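Local coordinates for protein CurD (Moorea producens 3L, PDB 5KP7) that probably catalyses the condensing reaction of an HMG-CoA synthase and binds 4'-phosphopantetheine in the pocket of its thiolase-like fold, at residues 29-34 against 159-164; 253-258 against 358-363; 263-268 against 297-302; 270-275 against 331-336. The protein carries 3 engineered substitutions. All coordinates share one frame; numbering follows the deposited sequence.

Interaction 1 (29-34 against 159-164); sequences GIEALS and GAKALV
E31 and K161 meet in a buried salt bridge, with K161 NZ 2.8 Å from E31 OE1. The ammonium donates to the syn lone pair of OE1, on the side of the other carboxylate oxygen. A water bridges the other oxygen to the ammonium: it donates to E31 OE2 over 2.7 Å and accepts from K161 NZ over 3.1 Å, so both carboxylate oxygens are engaged. OE1 also takes a hydrogen bond from S202 OG, which is likely to limit rotation of the carboxylate. The two side chains cross at about a right angle; that of E31 runs out extended, with CG anti to the backbone N (chi1 173°), whereas the lysine is straight until its last torsion, where a bend at chi4 (-65°) brings NZ round to the acid. The strands that carry them are not neighbours: strand 195-202 lies between 29-36 and 161-168 in the sheet, and the ion pair reaches across it. E31 itself stands at a classic beta bulge, where E31 and A32 both face L200 and the chain turns a corner. A glutamine in place of E31 would probably leave the buried ammonium of K161 without its counter-charge. T204 and H206 pack beside E31, and I98 of strand 98-104 touches K161 from the next strand over.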
loop_
_atom_site.group_PDB
_atom_site.type_symbol
_atom_site.label_atom_id
_atom_site.label_comp_id
_atom_site.label_asym_id
_atom_site.label_seq_id
_atom_site.Cartn_x
_atom_site.Cartn_y
_atom_site.Cartn_z
ATOM N N GLY A 29 -20.102 4.956 5.574
ATOM C CA GLY A 29 -18.900 4.835 4.761
ATOM C C GLY A 29 -18.114 6.113 4.668
ATOM O O GLY A 29 -18.112 6.928 5.617
ATOM N N ILE A 30 -17.457 6.298 3.526
ATOM C CA ILE A 30 -16.533 7.398 3.362
ATOM C C ILE A 30 -17.303 8.583 2.816
ATOM O O ILE A 30 -17.794 8.525 1.690
ATOM C CB ILE A 30 -15.351 7.027 2.422
ATOM C CG1 ILE A 30 -14.568 5.841 3.013
ATOM C CG2 ILE A 30 -14.436 8.219 2.247
ATOM C CD1 ILE A 30 -13.559 5.215 2.056
ATOM N N GLU A 31 -17.401 9.639 3.632
ATOM C CA GLU A 31 -18.023 10.918 3.252
ATOM C C GLU A 31 -17.098 11.783 2.415
ATOM O O GLU A 31 -17.541 12.486 1.514
ATOM C CB GLU A 31 -18.449 11.683 4.534
ATOM C CG GLU A 31 -18.962 13.087 4.295
ATOM C CD GLU A 31 -19.474 13.816 5.523
ATOM O OE1 GLU A 31 -19.967 13.166 6.473
ATOM O OE2 GLU A 31 -19.410 15.075 5.508
ATOM N N ALA A 32 -15.804 11.732 2.708
ATOM C CA ALA A 32 -14.808 12.508 1.976
ATOM C C ALA A 32 -13.465 11.815 2.033
ATOM O O ALA A 32 -13.164 11.112 3.001
ATOM C CB ALA A 32 -14.714 13.918 2.549
ATOM N N LEU A 33 -12.692 11.962 0.952
ATOM C CA LEU A 33 -11.386 11.319 0.851
ATOM C C LEU A 33 -10.433 12.329 0.230
ATOM O O LEU A 33 -10.736 12.917 -0.825
ATOM C CB LEU A 33 -11.484 10.073 -0.059
ATOM C CG LEU A 33 -10.232 9.186 -0.260
ATOM C CD1 LEU A 33 -10.634 7.819 -0.763
ATOM C CD2 LEU A 33 -9.228 9.773 -1.226
ATOM N N SER A 34 -9.261 12.470 0.827
ATOM C CA SER A 34 -8.260 13.388 0.313
ATOM C C SER A 34 -6.882 12.747 0.433
ATOM O O SER A 34 -6.658 11.891 1.305
ATOM C CB SER A 34 -8.373 14.722 1.040
ATOM O OG SER A 34 -7.348 15.601 0.642
ATOM N N GLY A 159 -24.743 11.214 14.664
ATOM C CA GLY A 159 -24.196 12.443 14.108
ATOM C C GLY A 159 -22.682 12.576 14.214
ATOM O O GLY A 159 -22.088 13.394 13.499
ATOM N N ALA A 160 -22.030 11.800 15.087
ATOM C CA ALA A 160 -20.579 11.897 15.189
ATOM C C ALA A 160 -19.937 11.373 13.924
ATOM O O ALA A 160 -20.437 10.435 13.310
ATOM C CB ALA A 160 -20.058 11.114 16.378
ATOM N N LYS A 161 -18.837 11.996 13.538
ATOM C CA LYS A 161 -18.007 11.554 12.427
ATOM C C LYS A 161 -16.668 11.087 12.970
ATOM O O LYS A 161 -16.274 11.434 14.099
ATOM C CB LYS A 161 -17.775 12.713 11.459
ATOM C CG LYS A 161 -19.075 13.309 10.874
ATOM C CD LYS A 161 -18.763 14.395 9.850
ATOM C CE LYS A 161 -20.005 15.208 9.454
ATOM N NZ LYS A 161 -21.069 14.441 8.745
ATOM N N ALA A 162 -15.950 10.331 12.161
ATOM C CA ALA A 162 -14.593 9.922 12.499
ATOM C C ALA A 162 -13.668 10.341 11.395
ATOM O O ALA A 162 -14.038 10.294 10.219
ATOM C CB ALA A 162 -14.502 8.399 12.732
ATOM N N LEU A 163 -12.443 10.706 11.748
ATOM C CA LEU A 163 -11.426 11.015 10.763
ATOM C C LEU A 163 -10.327 9.962 10.877
ATOM O O LEU A 163 -9.720 9.823 11.939
ATOM C CB LEU A 163 -10.848 12.411 11.011
ATOM C CG LEU A 163 -9.774 12.941 10.076
ATOM C CD1 LEU A 163 -10.315 13.119 8.676
ATOM C CD2 LEU A 163 -9.198 14.253 10.623
ATOM N N VAL A 164 -10.109 9.228 9.796
ATOM C CA VAL A 164 -9.111 8.158 9.764
ATOM C C VAL A 164 -8.042 8.580 8.774
ATOM O O VAL A 164 -8.358 8.850 7.605
ATOM C CB VAL A 164 -9.733 6.817 9.317
ATOM C CG1 VAL A 164 -8.650 5.747 9.214
ATOM C CG2 VAL A 164 -10.847 6.379 10.271
HETATM O O HOH W 1 -21.480 16.450 6.477
#

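Interaction 2 (253-258 against 358-363); sequences RHYQNR and FYSGVV. With SO4 (sulfate ion), chain D.
The ring of Y255 receives the edge of F358 on one face, in a T-shaped pair whose planes stand 80° apart with centroids separated by 4.9 Å. F358 CD1 makes the closest approach, 3.5 Å from Y255 CD2, and sits toward the rim of the tyrosine ring instead of over its centre. At the edge of that ring, S360 OG lies in plane, 2.7 Å from Y255 OH. Y255 OH donates a hydrogen bond over 3.0 Å to O1 of a sulfate ion, which probably came from the crystallisation liquor. S360 OG is hydrogen-bonded to D211 OD2. With CG anti to the backbone N (chi1 176°), Y255 leaves the helix toward the strand and turns one ring face to the edge of F358 while its hydroxyl reaches S360. An alanine at Y255 would probably open a gap beside the edge of F358 and leave S360 OG without its phenol neighbour. F358 has two further edge-to-face partners, Y252 of the same helix and F268 of the following loop, and so belongs to an aromatic cluster. Through it the end of helix 237-258 is seated against strand 355-363, with C214 of the adjoining strand 208-219 also against Y255.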
loop_
_atom_site.group_PDB
_atom_site.type_symbol
_atom_site.label_atom_id
_atom_site.label_comp_id
_atom_site.label_asym_id
_atom_site.label_seq_id
_atom_site.Cartn_x
_atom_site.Cartn_y
_atom_site.Cartn_z
ATOM N N ARG A 253 -12.144 -16.011 0.716
ATOM C CA ARG A 253 -12.978 -17.192 1.022
ATOM C C ARG A 253 -13.894 -16.897 2.198
ATOM O O ARG A 253 -15.058 -17.265 2.181
ATOM C CB ARG A 253 -12.134 -18.430 1.317
ATOM C CG ARG A 253 -13.002 -19.636 1.703
ATOM C CD ARG A 253 -12.284 -20.978 1.710
ATOM N NE ARG A 253 -11.654 -21.254 0.416
ATOM C CZ ARG A 253 -10.335 -21.308 0.184
ATOM N NH1 ARG A 253 -9.441 -21.134 1.151
ATOM N NH2 ARG A 253 -9.906 -21.567 -1.044
ATOM N N HIS A 254 -13.360 -16.225 3.223
ATOM C CA HIS A 254 -14.147 -15.867 4.404
ATOM C C HIS A 254 -15.295 -14.922 4.020
ATOM O O HIS A 254 -16.446 -15.101 4.450
ATOM C CB HIS A 254 -13.221 -15.268 5.474
ATOM C CG HIS A 254 -13.847 -15.116 6.820
ATOM N ND1 HIS A 254 -13.532 -14.085 7.677
ATOM C CD2 HIS A 254 -14.780 -15.856 7.460
ATOM C CE1 HIS A 254 -14.214 -14.208 8.794
ATOM N NE2 HIS A 254 -14.989 -15.279 8.687
ATOM N N TYR A 255 -14.999 -13.950 3.160
ATOM C CA TYR A 255 -16.035 -13.051 2.657
ATOM C C TYR A 255 -17.104 -13.851 1.873
ATOM O O TYR A 255 -18.310 -13.659 2.078
ATOM C CB TYR A 255 -15.377 -11.980 1.801
ATOM C CG TYR A 255 -16.282 -10.995 1.104
ATOM C CD1 TYR A 255 -16.983 -11.365 -0.038
ATOM C CD2 TYR A 255 -16.365 -9.658 1.530
ATOM C CE1 TYR A 255 -17.786 -10.456 -0.715
ATOM C CE2 TYR A 255 -17.150 -8.742 0.857
ATOM C CZ TYR A 255 -17.860 -9.141 -0.274
ATOM O OH TYR A 255 -18.653 -8.240 -0.964
ATOM N N GLN A 256 -16.645 -14.740 1.005
ATOM C CA GLN A 256 -17.542 -15.575 0.185
ATOM C C GLN A 256 -18.466 -16.423 1.058
ATOM O O GLN A 256 -19.674 -16.562 0.756
ATOM C CB GLN A 256 -16.704 -16.428 -0.776
ATOM C CG GLN A 256 -17.489 -17.284 -1.740
ATOM C CD GLN A 256 -16.601 -18.282 -2.456
ATOM O OE1 GLN A 256 -15.918 -17.956 -3.426
ATOM N NE2 GLN A 256 -16.581 -19.511 -1.940
ATOM N N ASN A 257 -17.919 -16.963 2.145
ATOM C CA ASN A 257 -18.712 -17.703 3.125
ATOM C C ASN A 257 -19.812 -16.863 3.768
ATOM O O ASN A 257 -20.887 -17.382 4.058
ATOM C CB ASN A 257 -17.820 -18.346 4.210
ATOM C CG ASN A 257 -16.950 -19.475 3.671
ATOM O OD1 ASN A 257 -17.171 -20.007 2.580
ATOM N ND2 ASN A 257 -15.955 -19.845 4.444
ATOM N N ARG A 258 -19.570 -15.571 3.923
ATOM C CA ARG A 258 -20.527 -14.650 4.515
ATOM C C ARG A 258 -21.468 -13.956 3.550
ATOM O O ARG A 258 -22.493 -13.468 3.984
ATOM C CB ARG A 258 -19.787 -13.589 5.302
ATOM C CG ARG A 258 -19.131 -14.191 6.516
ATOM C CD ARG A 258 -18.234 -13.228 7.216
ATOM N NE ARG A 258 -18.119 -13.585 8.628
ATOM C CZ ARG A 258 -17.365 -12.931 9.506
ATOM N NH1 ARG A 258 -16.609 -11.910 9.111
ATOM N NH2 ARG A 258 -17.361 -13.315 10.782
ATOM N N PHE A 358 -10.759 -8.639 3.269
ATOM C CA PHE A 358 -11.455 -8.346 2.015
ATOM C C PHE A 358 -12.818 -7.765 2.351
ATOM O O PHE A 358 -13.543 -8.293 3.213
ATOM C CB PHE A 358 -11.606 -9.605 1.159
ATOM C CG PHE A 358 -12.174 -9.336 -0.220
ATOM C CD1 PHE A 358 -13.551 -9.200 -0.432
ATOM C CD2 PHE A 358 -11.327 -9.173 -1.304
ATOM C CE1 PHE A 358 -14.066 -8.917 -1.701
ATOM C CE2 PHE A 358 -11.828 -8.871 -2.564
ATOM C CZ PHE A 358 -13.192 -8.770 -2.764
ATOM N N TYR A 359 -13.160 -6.645 1.703
ATOM C CA TYR A 359 -14.406 -5.947 1.991
ATOM C C TYR A 359 -14.859 -5.195 0.754
ATOM O O TYR A 359 -14.188 -5.278 -0.254
ATOM C CB TYR A 359 -14.246 -5.025 3.191
ATOM C CG TYR A 359 -13.157 -3.966 3.142
ATOM C CD1 TYR A 359 -11.819 -4.289 3.287
ATOM C CD2 TYR A 359 -13.486 -2.627 3.095
ATOM C CE1 TYR A 359 -10.822 -3.306 3.317
ATOM C CE2 TYR A 359 -12.492 -1.628 3.145
ATOM C CZ TYR A 359 -11.171 -1.980 3.285
ATOM O OH TYR A 359 -10.203 -0.979 3.370
ATOM N N SER A 360 -16.006 -4.512 0.810
ATOM C CA SER A 360 -16.542 -3.928 -0.449
ATOM C C SER A 360 -17.465 -2.760 -0.212
ATOM O O SER A 360 -17.947 -2.554 0.903
ATOM C CB SER A 360 -17.251 -5.016 -1.274
ATOM O OG SER A 360 -18.378 -5.560 -0.584
ATOM N N GLY A 361 -17.678 -1.973 -1.256
ATOM C CA GLY A 361 -18.652 -0.900 -1.209
ATOM C C GLY A 361 -18.976 -0.391 -2.594
ATOM O O GLY A 361 -18.458 -0.922 -3.582
ATOM N N VAL A 362 -19.789 0.660 -2.640
ATOM C CA VAL A 362 -20.327 1.201 -3.885
ATOM C C VAL A 362 -20.009 2.679 -4.039
ATOM O O VAL A 362 -20.057 3.442 -3.060
ATOM C CB VAL A 362 -21.852 0.978 -3.937
ATOM C CG1 VAL A 362 -22.507 1.687 -5.127
ATOM C CG2 VAL A 362 -22.158 -0.510 -3.953
ATOM N N VAL A 363 -19.686 3.066 -5.272
ATOM C CA VAL A 363 -19.471 4.445 -5.673
ATOM C C VAL A 363 -20.511 4.800 -6.751
ATOM O O VAL A 363 -20.700 4.039 -7.716
ATOM C CB VAL A 363 -18.069 4.595 -6.273
ATOM C CG1 VAL A 363 -17.830 6.017 -6.748
ATOM C CG2 VAL A 363 -17.031 4.192 -5.242
HETATM S S SO4 D . -22.482 -8.061 -2.955
HETATM O O1 SO4 D . -21.048 -8.323 -2.696
HETATM O O2 SO4 D . -22.988 -7.036 -2.007
HETATM O O3 SO4 D . -23.257 -9.310 -2.783
HETATM O O4 SO4 D . -22.639 -7.591 -4.349
#

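Interaction 3 (263-268 against 297-302); sequences DYRESF and PAEIEA
R265 reaches E299 through a single salt-bridging hydrogen bond, from R265 NH1 to E299 OE2 over 2.8 Å. The carboxylate and guanidinium planes are nearly parallel, 11° apart, but the two groups do not meet in a paired, two-bond fashion: OE2 is approached on its anti side, and the N-H...O angle is 146°. The arginine gets there by a bend at chi3 (39°), while E299 comes straight out from its helix. This outer link lies at the surface. The tightly bonded part is the turn behind it. There D263 OD2 accepts from R265 N at 2.9 Å, an Asx turn. The same oxygen takes E266 N at 2.8 Å, which makes the wider Asx motif. D263 N donates to S267 OG at 2.9 Å. K293 of helix 278-293 pairs with D263 OD1, while M289 and K293 pack against R265. E299 OE1 is taken by the backbone N of K296, just ahead of helix 297-307. E266 adds a long ion pair to R265 NE. E299 is thus the close counter-charge and E266 a distant one, so the arginine's charge is probably only partly offset within this network, and one bond at a partly exposed site is probably a modest tie.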
loop_
_atom_site.group_PDB
_atom_site.type_symbol
_atom_site.label_atom_id
_atom_site.label_comp_id
_atom_site.label_asym_id
_atom_site.label_seq_id
_atom_site.Cartn_x
_atom_site.Cartn_y
_atom_site.Cartn_z
ATOM N N ASP A 263 -19.605 -13.614 -6.690
ATOM C CA ASP A 263 -18.733 -14.119 -7.752
ATOM C C ASP A 263 -17.579 -13.159 -7.953
ATOM O O ASP A 263 -17.811 -11.969 -8.061
ATOM C CB ASP A 263 -19.518 -14.272 -9.061
ATOM C CG ASP A 263 -18.692 -14.919 -10.147
ATOM O OD1 ASP A 263 -18.780 -16.170 -10.276
ATOM O OD2 ASP A 263 -17.960 -14.207 -10.856
ATOM N N TYR A 264 -16.353 -13.674 -8.003
ATOM C CA TYR A 264 -15.173 -12.821 -8.045
ATOM C C TYR A 264 -15.101 -11.962 -9.315
ATOM O O TYR A 264 -14.556 -10.879 -9.267
ATOM C CB TYR A 264 -13.909 -13.649 -7.908
ATOM C CG TYR A 264 -12.647 -12.864 -7.723
ATOM C CD1 TYR A 264 -12.361 -12.217 -6.505
ATOM C CD2 TYR A 264 -11.704 -12.802 -8.726
ATOM C CE1 TYR A 264 -11.197 -11.492 -6.331
ATOM C CE2 TYR A 264 -10.527 -12.093 -8.556
ATOM C CZ TYR A 264 -10.281 -11.458 -7.346
ATOM O OH TYR A 264 -9.123 -10.760 -7.148
ATOM N N ARG A 265 -15.648 -12.448 -10.426
ATOM C CA ARG A 265 -15.750 -11.621 -11.632
ATOM C C ARG A 265 -17.014 -10.788 -11.634
ATOM O O ARG A 265 -16.960 -9.585 -11.833
ATOM C CB ARG A 265 -15.698 -12.453 -12.911
ATOM C CG ARG A 265 -15.769 -11.575 -14.160
ATOM C CD ARG A 265 -15.270 -12.250 -15.426
ATOM N NE ARG A 265 -15.661 -13.645 -15.498
ATOM C CZ ARG A 265 -14.955 -14.627 -16.083
ATOM N NH1 ARG A 265 -13.773 -14.405 -16.687
ATOM N NH2 ARG A 265 -15.441 -15.865 -16.064
ATOM N N GLU A 266 -18.156 -11.422 -11.427
ATOM C CA GLU A 266 -19.437 -10.754 -11.676
ATOM C C GLU A 266 -19.874 -9.746 -10.630
ATOM O O GLU A 266 -20.593 -8.819 -10.966
ATOM C CB GLU A 266 -20.569 -11.786 -11.879
ATOM C CG GLU A 266 -20.330 -12.727 -13.039
ATOM C CD GLU A 266 -20.145 -11.983 -14.349
ATOM O OE1 GLU A 266 -21.029 -11.162 -14.711
ATOM O OE2 GLU A 266 -19.117 -12.209 -15.033
ATOM N N SER A 267 -19.461 -9.908 -9.373
ATOM C CA SER A 267 -19.964 -9.053 -8.308
ATOM C C SER A 267 -19.194 -7.764 -8.133
ATOM O O SER A 267 -19.667 -6.878 -7.447
ATOM C CB SER A 267 -19.966 -9.813 -6.982
ATOM O OG SER A 267 -20.787 -10.966 -7.125
ATOM N N PHE A 268 -17.989 -7.675 -8.696
ATOM C CA PHE A 268 -17.113 -6.524 -8.470
ATOM C C PHE A 268 -16.796 -5.899 -9.811
ATOM O O PHE A 268 -16.209 -6.535 -10.674
ATOM C CB PHE A 268 -15.828 -6.940 -7.732
ATOM C CG PHE A 268 -16.108 -7.680 -6.471
ATOM C CD1 PHE A 268 -16.581 -7.007 -5.362
ATOM C CD2 PHE A 268 -15.979 -9.065 -6.418
ATOM C CE1 PHE A 268 -16.886 -7.685 -4.202
ATOM C CE2 PHE A 268 -16.302 -9.753 -5.268
ATOM C CZ PHE A 268 -16.748 -9.061 -4.148
ATOM N N PRO A 297 -5.453 -17.349 -20.008
ATOM C CA PRO A 297 -4.527 -16.204 -19.829
ATOM C C PRO A 297 -4.984 -14.899 -20.515
ATOM O O PRO A 297 -4.924 -13.845 -19.885
ATOM C CB PRO A 297 -3.209 -16.710 -20.448
ATOM C CG PRO A 297 -3.292 -18.206 -20.313
ATOM C CD PRO A 297 -4.745 -18.536 -20.539
ATOM N N ALA A 298 -5.463 -14.958 -21.761
ATOM C CA ALA A 298 -5.916 -13.714 -22.441
ATOM C C ALA A 298 -7.109 -13.045 -21.722
ATOM O O ALA A 298 -7.121 -11.837 -21.507
ATOM C CB ALA A 298 -6.220 -13.960 -23.906
ATOM N N GLU A 299 -8.071 -13.858 -21.319
ATOM C CA GLU A 299 -9.251 -13.446 -20.571
ATOM C C GLU A 299 -8.831 -12.768 -19.242
ATOM O O GLU A 299 -9.354 -11.704 -18.873
ATOM C CB GLU A 299 -10.026 -14.709 -20.282
ATOM C CG GLU A 299 -11.421 -14.637 -19.710
ATOM C CD GLU A 299 -12.011 -16.067 -19.521
ATOM O OE1 GLU A 299 -11.506 -17.081 -20.118
ATOM O OE2 GLU A 299 -12.975 -16.198 -18.724
ATOM N N ILE A 300 -7.856 -13.369 -18.573
ATOM C CA ILE A 300 -7.362 -12.809 -17.299
ATOM C C ILE A 300 -6.730 -11.456 -17.544
ATOM O O ILE A 300 -6.971 -10.509 -16.767
ATOM C CB ILE A 300 -6.370 -13.767 -16.593
ATOM C CG1 ILE A 300 -7.163 -14.991 -16.091
ATOM C CG2 ILE A 300 -5.602 -13.064 -15.484
ATOM C CD1 ILE A 300 -6.316 -16.064 -15.424
ATOM N N GLU A 301 -5.920 -11.346 -18.601
ATOM C CA GLU A 301 -5.246 -10.076 -18.887
ATOM C C GLU A 301 -6.252 -8.974 -19.241
ATOM O O GLU A 301 -6.081 -7.823 -18.811
ATOM C CB GLU A 301 -4.151 -10.244 -19.960
ATOM C CG GLU A 301 -3.520 -8.932 -20.457
ATOM C CD GLU A 301 -2.897 -8.046 -19.395
ATOM O OE1 GLU A 301 -2.672 -8.493 -18.240
ATOM O OE2 GLU A 301 -2.659 -6.836 -19.706
ATOM N N ALA A 302 -7.283 -9.310 -20.023
ATOM C CA ALA A 302 -8.338 -8.327 -20.324
ATOM C C ALA A 302 -9.053 -7.887 -19.044
ATOM O O ALA A 302 -9.338 -6.708 -18.861
ATOM C CB ALA A 302 -9.342 -8.888 -21.322
#

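Interaction 4 (270-275 against 331-336); sequences YLSFHT and ASTIDN
S272 OG is gripped by two hydroxyls of helix 325-336: T333 OG1, 2.8 Å from S272 OG, and S329 OG one turn earlier. T333 OG1 is hydrogen-bonded in turn to the backbone O of S329, so three side-chain oxygens and a carbonyl form a compact buried chain; how the protons are distributed along it stays open. Beside it lies the apolar half of the contact. T333 has its methyl anti to the backbone N, which puts OG1 against the serine and sends CG2 toward Y270, 3.5 Å from Y270 CB and close to the root of its ring. The tyrosine hydroxyl lies beyond the helix end and binds the backbone N of D338. Strand 270-273 and helix segment 331-336 run roughly antiparallel, at 148°, with their axes 9.0 Å apart at closest approach. The strand is the outermost, within this chain, of the large mixed sheet and pairs with 343-351, whose I345 also touches T333; the helix lies over that sheet, as in the layered thiolase fold. Each segment also finishes with a bond of its own. N336 ND2 reaches back to S332 O over 2.9 Å, a carbonyl that also receives N336 N, and T275 OG1 donates over 2.8 Å to F273 O from above its carbonyl plane. Past the strand, H274 O is held by Y244 OH and its ring touches N320, two residues of the phosphopantetheine pocket. One short threonine therefore serves two chemistries, its hydroxyl joining a buried cluster of oxygens, with one proton that two acceptors can reach, and its methyl packing on carbon.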
loop_
_atom_site.group_PDB
_atom_site.type_symbol
_atom_site.label_atom_id
_atom_site.label_comp_id
_atom_site.label_asym_id
_atom_site.label_seq_id
_atom_site.Cartn_x
_atom_site.Cartn_y
_atom_site.Cartn_z
ATOM N N TYR A 270 -14.799 -3.256 -10.074
ATOM C CA TYR A 270 -13.368 -2.978 -9.942
ATOM C C TYR A 270 -12.832 -3.694 -8.708
ATOM O O TYR A 270 -13.613 -4.049 -7.811
ATOM C CB TYR A 270 -13.115 -1.474 -9.809
ATOM C CG TYR A 270 -13.565 -0.729 -11.035
ATOM C CD1 TYR A 270 -12.796 -0.729 -12.188
ATOM C CD2 TYR A 270 -14.793 -0.105 -11.060
ATOM C CE1 TYR A 270 -13.227 -0.090 -13.334
ATOM C CE2 TYR A 270 -15.244 0.547 -12.209
ATOM C CZ TYR A 270 -14.465 0.549 -13.345
ATOM O OH TYR A 270 -14.917 1.150 -14.517
ATOM N N LEU A 271 -11.522 -3.900 -8.691
ATOM C CA LEU A 271 -10.805 -4.457 -7.541
ATOM C C LEU A 271 -9.626 -3.570 -7.211
ATOM O O LEU A 271 -8.840 -3.223 -8.096
ATOM C CB LEU A 271 -10.313 -5.863 -7.871
ATOM C CG LEU A 271 -11.400 -6.897 -8.140
ATOM C CD1 LEU A 271 -10.783 -8.106 -8.812
ATOM C CD2 LEU A 271 -12.153 -7.290 -6.876
ATOM N N SER A 272 -9.528 -3.172 -5.933
ATOM C CA SER A 272 -8.407 -2.396 -5.405
ATOM C C SER A 272 -7.667 -3.234 -4.379
ATOM O O SER A 272 -8.307 -3.982 -3.608
ATOM C CB SER A 272 -8.879 -1.088 -4.772
ATOM O OG SER A 272 -8.925 -0.061 -5.776
ATOM N N PHE A 273 -6.344 -3.126 -4.390
ATOM C CA PHE A 273 -5.490 -3.995 -3.561
ATOM C C PHE A 273 -4.448 -3.151 -2.849
ATOM O O PHE A 273 -4.002 -2.119 -3.387
ATOM C CB PHE A 273 -4.703 -4.953 -4.460
ATOM C CG PHE A 273 -5.528 -5.990 -5.224
ATOM C CD1 PHE A 273 -6.189 -5.654 -6.389
ATOM C CD2 PHE A 273 -5.514 -7.324 -4.842
ATOM C CE1 PHE A 273 -6.860 -6.630 -7.128
ATOM C CE2 PHE A 273 -6.184 -8.309 -5.570
ATOM C CZ PHE A 273 -6.888 -7.939 -6.707
ATOM N N HIS A 274 -3.994 -3.606 -1.668
ATOM C CA HIS A 274 -2.732 -3.138 -1.150
ATOM C C HIS A 274 -1.700 -3.423 -2.242
ATOM O O HIS A 274 -1.632 -4.539 -2.733
ATOM C CB HIS A 274 -2.329 -3.863 0.144
ATOM C CG HIS A 274 -0.959 -3.504 0.581
ATOM N ND1 HIS A 274 -0.582 -2.200 0.743
ATOM C CD2 HIS A 274 0.158 -4.247 0.771
ATOM C CE1 HIS A 274 0.693 -2.142 1.054
ATOM N NE2 HIS A 274 1.167 -3.369 1.079
ATOM N N THR A 275 -0.919 -2.396 -2.627
ATOM C CA THR A 275 -0.069 -2.445 -3.806
ATOM C C THR A 275 1.390 -2.130 -3.465
ATOM O O THR A 275 1.842 -0.986 -3.569
ATOM C CB THR A 275 -0.627 -1.486 -4.898
ATOM O OG1 THR A 275 -1.964 -1.868 -5.246
ATOM C CG2 THR A 275 0.233 -1.567 -6.167
ATOM N N ALA A 331 -8.991 5.569 -4.428
ATOM C CA ALA A 331 -9.115 6.883 -5.031
ATOM C C ALA A 331 -8.753 6.819 -6.539
ATOM O O ALA A 331 -9.403 7.449 -7.378
ATOM C CB ALA A 331 -8.206 7.868 -4.348
ATOM N N SER A 332 -7.712 6.038 -6.850
ATOM C CA SER A 332 -7.290 5.848 -8.245
ATOM C C SER A 332 -8.337 5.126 -9.090
ATOM O O SER A 332 -8.588 5.506 -10.242
ATOM C CB SER A 332 -5.961 5.114 -8.274
ATOM O OG SER A 332 -5.382 5.157 -9.574
ATOM N N THR A 333 -8.936 4.085 -8.531
ATOM C CA THR A 333 -10.030 3.385 -9.194
ATOM C C THR A 333 -11.192 4.349 -9.534
ATOM O O THR A 333 -11.721 4.343 -10.642
ATOM C CB THR A 333 -10.529 2.251 -8.307
ATOM O OG1 THR A 333 -9.527 1.221 -8.224
ATOM C CG2 THR A 333 -11.800 1.644 -8.857
ATOM N N ILE A 334 -11.570 5.175 -8.562
ATOM C CA ILE A 334 -12.691 6.107 -8.741
ATOM C C ILE A 334 -12.392 7.121 -9.845
ATOM O O ILE A 334 -13.218 7.334 -10.752
ATOM C CB ILE A 334 -13.050 6.827 -7.426
ATOM C CG1 ILE A 334 -13.571 5.792 -6.431
ATOM C CG2 ILE A 334 -14.114 7.917 -7.664
ATOM C CD1 ILE A 334 -13.684 6.277 -5.021
ATOM N N ASP A 335 -11.211 7.736 -9.796
ATOM C CA ASP A 335 -10.843 8.727 -10.811
ATOM C C ASP A 335 -10.636 8.162 -12.214
ATOM O O ASP A 335 -10.984 8.813 -13.221
ATOM C CB ASP A 335 -9.581 9.472 -10.397
ATOM C CG ASP A 335 -9.846 10.556 -9.390
ATOM O OD1 ASP A 335 -11.018 10.786 -8.981
ATOM O OD2 ASP A 335 -8.840 11.150 -8.964
ATOM N N ASN A 336 -10.076 6.957 -12.288
ATOM C CA ASN A 336 -9.646 6.403 -13.570
ATOM C C ASN A 336 -10.576 5.366 -14.197
ATOM O O ASN A 336 -10.444 5.077 -15.389
ATOM C CB ASN A 336 -8.222 5.853 -13.411
ATOM C CG ASN A 336 -7.238 6.955 -13.114
ATOM O OD1 ASN A 336 -6.963 7.793 -13.974
ATOM N ND2 ASN A 336 -6.741 6.996 -11.905
#

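Going from the N terminus, interaction 1 closes first, linking strand 29-36 to strand 161-168 across the intervening strand 195-202, and it is complete before the others open. Interaction 2 then closes a loop from helix 237-258 to strand 355-363. Interactions 3 and 4 are both nested inside that loop and cross each other, because 263-268 and 270-275 are followed by 297-302 and then 331-336. Interaction 3 ties the connecting loop to helix 297-307, and interaction 4 ties the edge strand to helix 325-336. F268 packs on F358 between interactions 3 and 2, Y264 on L271 and F273 between 3 and 4, and L33 on A331 joins interactions 1 and 4.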